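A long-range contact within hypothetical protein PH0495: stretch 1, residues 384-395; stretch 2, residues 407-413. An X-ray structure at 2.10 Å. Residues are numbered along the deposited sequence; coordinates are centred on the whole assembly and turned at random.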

# COMPACT_ATOMS: atom_id res chain seq x y z
N THR A 384 -14.64 0.64 29.22
CA THR A 384 -14.88 1.72 30.16
C THR A 384 -15.07 3.06 29.46
O THR A 384 -15.52 4.03 30.07
N THR A 385 -14.72 3.11 28.18
CA THR A 385 -14.79 4.37 27.43
C THR A 385 -16.14 5.07 27.34
O THR A 385 -16.22 6.28 27.57
N TYR A 386 -17.19 4.34 26.99
CA TYR A 386 -18.50 4.96 26.87
C TYR A 386 -18.87 5.75 28.13
O TYR A 386 -19.22 6.93 28.05
N LYS A 387 -18.77 5.11 29.29
CA LYS A 387 -19.12 5.78 30.53
C LYS A 387 -18.22 6.97 30.85
O LYS A 387 -18.67 7.93 31.48
N LYS A 388 -16.96 6.91 30.43
CA LYS A 388 -16.06 8.03 30.68
C LYS A 388 -16.52 9.21 29.83
O LYS A 388 -16.45 10.36 30.27
N LEU A 389 -17.01 8.92 28.63
CA LEU A 389 -17.50 9.96 27.73
C LEU A 389 -18.78 10.58 28.31
O LEU A 389 -18.95 11.81 28.31
N ARG A 390 -19.66 9.74 28.83
CA ARG A 390 -20.91 10.21 29.41
C ARG A 390 -20.66 11.01 30.69
O ARG A 390 -21.39 11.95 31.00
N GLU A 391 -19.61 10.65 31.43
CA GLU A 391 -19.27 11.36 32.65
C GLU A 391 -18.83 12.78 32.34
O GLU A 391 -18.90 13.66 33.19
N LYS A 392 -18.37 13.01 31.11
CA LYS A 392 -17.94 14.34 30.71
C LYS A 392 -19.06 15.01 29.93
O LYS A 392 -18.85 16.01 29.25
N GLY A 393 -20.26 14.44 30.03
CA GLY A 393 -21.41 15.00 29.34
C GLY A 393 -21.28 15.02 27.82
O GLY A 393 -21.84 15.90 27.16
N ILE A 394 -20.56 14.05 27.26
CA ILE A 394 -20.40 14.00 25.81
C ILE A 394 -21.47 13.13 25.15
O ILE A 394 -21.67 11.98 25.54
N ASP A 395 -22.15 13.70 24.17
CA ASP A 395 -23.18 12.96 23.45
C ASP A 395 -22.51 12.36 22.22
O ASP A 395 -22.29 13.03 21.21
N GLU A 407 -12.14 15.27 18.93
CA GLU A 407 -12.33 15.99 20.18
C GLU A 407 -12.88 15.12 21.31
O GLU A 407 -12.55 15.34 22.48
N ALA A 408 -13.72 14.15 20.97
CA ALA A 408 -14.28 13.28 22.00
C ALA A 408 -13.23 12.31 22.51
O ALA A 408 -13.02 12.19 23.72
N LEU A 409 -12.56 11.63 21.58
CA LEU A 409 -11.53 10.66 21.94
C LEU A 409 -10.40 11.33 22.72
O LEU A 409 -9.82 10.73 23.62
N LYS A 410 -10.10 12.57 22.36
CA LYS A 410 -9.03 13.33 23.01
C LYS A 410 -9.23 13.50 24.52
O LYS A 410 -8.27 13.56 25.27
N LYS A 411 -10.49 13.55 24.95
CA LYS A 411 -10.80 13.75 26.36
C LYS A 411 -10.83 12.51 27.23
O LYS A 411 -10.83 12.61 28.46
N VAL A 412 -10.85 11.34 26.62
CA VAL A 412 -10.89 10.10 27.38
C VAL A 412 -9.71 9.17 27.07
O VAL A 412 -9.79 7.96 27.28
N GLY A 413 -8.62 9.76 26.58
CA GLY A 413 -7.43 8.98 26.26
C GLY A 413 -7.65 7.99 25.14
O GLY A 413 -6.99 6.95 25.10

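A small, mainly apolar contact joins the helix of stretch 1 and the turn that follows it to Ala408 in the helix of stretch 2 and to Lys411 and Val412 farther along, with one lysine-to-carbonyl hydrogen bond and one bridging water adding polar links. About 379 Å² is buried, both sides summed. The closest CA atoms are those of Lys388 and Val412, 6.5 Å apart; the CA atoms of Ile394 and Ala408 are 7.2 Å apart.

Val412 gives up the most surface. Its CA-to-CB bond points toward stretch 1, and with chi1 m, both Val412 methyls, CG1 and CG2, lie 3.7 Å from Leu389 CD2; Val412 CG2 is also 4.0 Å from Thr385 CG2, and Val412 CG1 is 3.9 Å from Lys388 CB. The CA-to-CB bonds of Leu389 (m, t) and Thr385 (m) point sideways to stretch 2, but the end of Leu389 comes nearer. Its CD2 methyl therefore serves two residues, touching Val412 and also Ala408, at 3.7 Å from Ala408 O and 4.2 Å from Ala408 CB. Thr385 offers its methyl to the valine. Lys388 (m, t, t, t) points toward stretch 2 at CB, yet its end leads away, and its NZ makes a weak hydrogen bond to Thr384 OG1 (3.1 Å).

Beyond the helix, Ile394 (m, t) points toward stretch 2 and covers the buried Ala408. Its CG2 is 4.3 Å from Ala408 CB, and its CD1 is 4.2 Å from Ala408 CA; CD1 also reaches the aliphatic part of Lys411, 3.9 Å from Lys411 CD. The extended Lys411 side chain (m, t, t, t) thus contributes methylene surface to the contact.

Lys392 (m, t, t, t) supplies the direct polar link. Its extended chain carries NZ across to donate a hydrogen bond to Lys411 O, with NZ and O 2.9 Å apart. The acceptor is a backbone carbonyl, so this is a hydrogen bond without a salt bridge. At the Thr385 end, a water joins the stretches: its oxygen lies 2.8 Å from Thr385 OG1 and 3.0 Å from Val412 O, to which the water donates. Thr385 thus meets Val412 both through its methyl and through this water.

Two further polar groups bond within their own stretch. Arg390 NH1 donates to Ile394 O at 2.9 Å, tying the helix to the turn after it, and Lys410 NZ forms a salt bridge with Glu407 OE1 at 2.7 Å, clear of the contact.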

# COMPACT_ATOMS: atom_id res chain seq x y z
CB THR A 384 -13.70 1.91 31.13
OG1 THR A 384 -12.62 2.55 30.43
CG2 THR A 384 -13.24 0.58 31.69
CB THR A 385 -14.24 4.19 26.01
OG1 THR A 385 -12.93 3.61 26.07
CG2 THR A 385 -14.16 5.54 25.31
CB TYR A 386 -19.57 3.91 26.57
CG TYR A 386 -20.91 4.54 26.23
CD1 TYR A 386 -21.06 5.32 25.09
CD2 TYR A 386 -22.01 4.40 27.08
CE1 TYR A 386 -22.27 5.95 24.79
CE2 TYR A 386 -23.22 5.02 26.79
CZ TYR A 386 -23.34 5.80 25.65
OH TYR A 386 -24.53 6.43 25.37
CB LYS A 387 -19.16 4.78 31.68
CG LYS A 387 -20.37 3.85 31.59
CD LYS A 387 -20.54 2.91 32.77
CE LYS A 387 -21.82 2.08 32.61
NZ LYS A 387 -22.05 1.10 33.71
CB LYS A 388 -14.61 7.64 30.34
CG LYS A 388 -14.00 6.69 31.37
CD LYS A 388 -12.59 6.24 31.01
CE LYS A 388 -12.05 5.25 32.03
NZ LYS A 388 -10.71 4.70 31.65
CB LEU A 389 -17.81 9.36 26.35
CG LEU A 389 -16.62 8.92 25.48
CD1 LEU A 389 -17.09 8.04 24.34
CD2 LEU A 389 -15.89 10.15 24.95
CB ARG A 390 -21.84 9.02 29.70
CG ARG A 390 -22.27 8.28 28.44
CD ARG A 390 -22.97 9.22 27.46
NE ARG A 390 -24.26 9.67 27.97
CZ ARG A 390 -24.82 10.84 27.66
NH1 ARG A 390 -24.20 11.68 26.85
NH2 ARG A 390 -26.01 11.15 28.16
CB GLU A 391 -18.16 10.64 33.41
CG GLU A 391 -18.67 9.63 34.40
CD GLU A 391 -19.59 10.26 35.43
OE1 GLU A 391 -19.14 11.21 36.12
OE2 GLU A 391 -20.75 9.81 35.55
CB LYS A 392 -16.66 14.27 29.87
CG LYS A 392 -15.45 13.85 30.69
CD LYS A 392 -14.14 14.29 30.07
CE LYS A 392 -12.99 13.98 31.03
NZ LYS A 392 -11.67 14.45 30.54
CB ILE A 394 -19.00 13.45 25.41
CG1 ILE A 394 -17.92 14.44 25.85
CG2 ILE A 394 -18.94 13.22 23.91
CD1 ILE A 394 -16.51 13.99 25.54
CB ASP A 395 -24.32 13.90 23.04
CG ASP A 395 -25.37 13.21 22.20
OD1 ASP A 395 -25.60 12.00 22.40
OD2 ASP A 395 -25.97 13.88 21.35
CB GLU A 407 -13.25 17.19 19.96
CG GLU A 407 -12.71 18.21 18.96
CD GLU A 407 -11.32 18.71 19.33
OE1 GLU A 407 -11.13 19.10 20.50
OE2 GLU A 407 -10.43 18.71 18.46
CB ALA A 408 -15.48 12.50 21.45
CB LEU A 409 -10.96 10.00 20.68
CG LEU A 409 -11.91 9.08 19.90
CD1 LEU A 409 -11.22 8.59 18.64
CD2 LEU A 409 -12.34 7.89 20.78
CB LYS A 410 -8.91 14.72 22.37
CG LYS A 410 -7.80 15.59 22.95
CD LYS A 410 -7.65 16.92 22.20
CE LYS A 410 -8.79 17.88 22.49
NZ LYS A 410 -8.67 19.14 21.69
CB LYS A 411 -12.15 14.48 26.48
CG LYS A 411 -12.19 15.79 25.72
CD LYS A 411 -13.52 16.49 25.93
CE LYS A 411 -13.55 17.82 25.20
NZ LYS A 411 -14.87 18.50 25.39
CB VAL A 412 -12.22 9.35 27.14
CG1 VAL A 412 -13.38 10.17 27.70
CG2 VAL A 412 -12.42 9.12 25.65
O HOH W 1 -11.12 5.23 27.43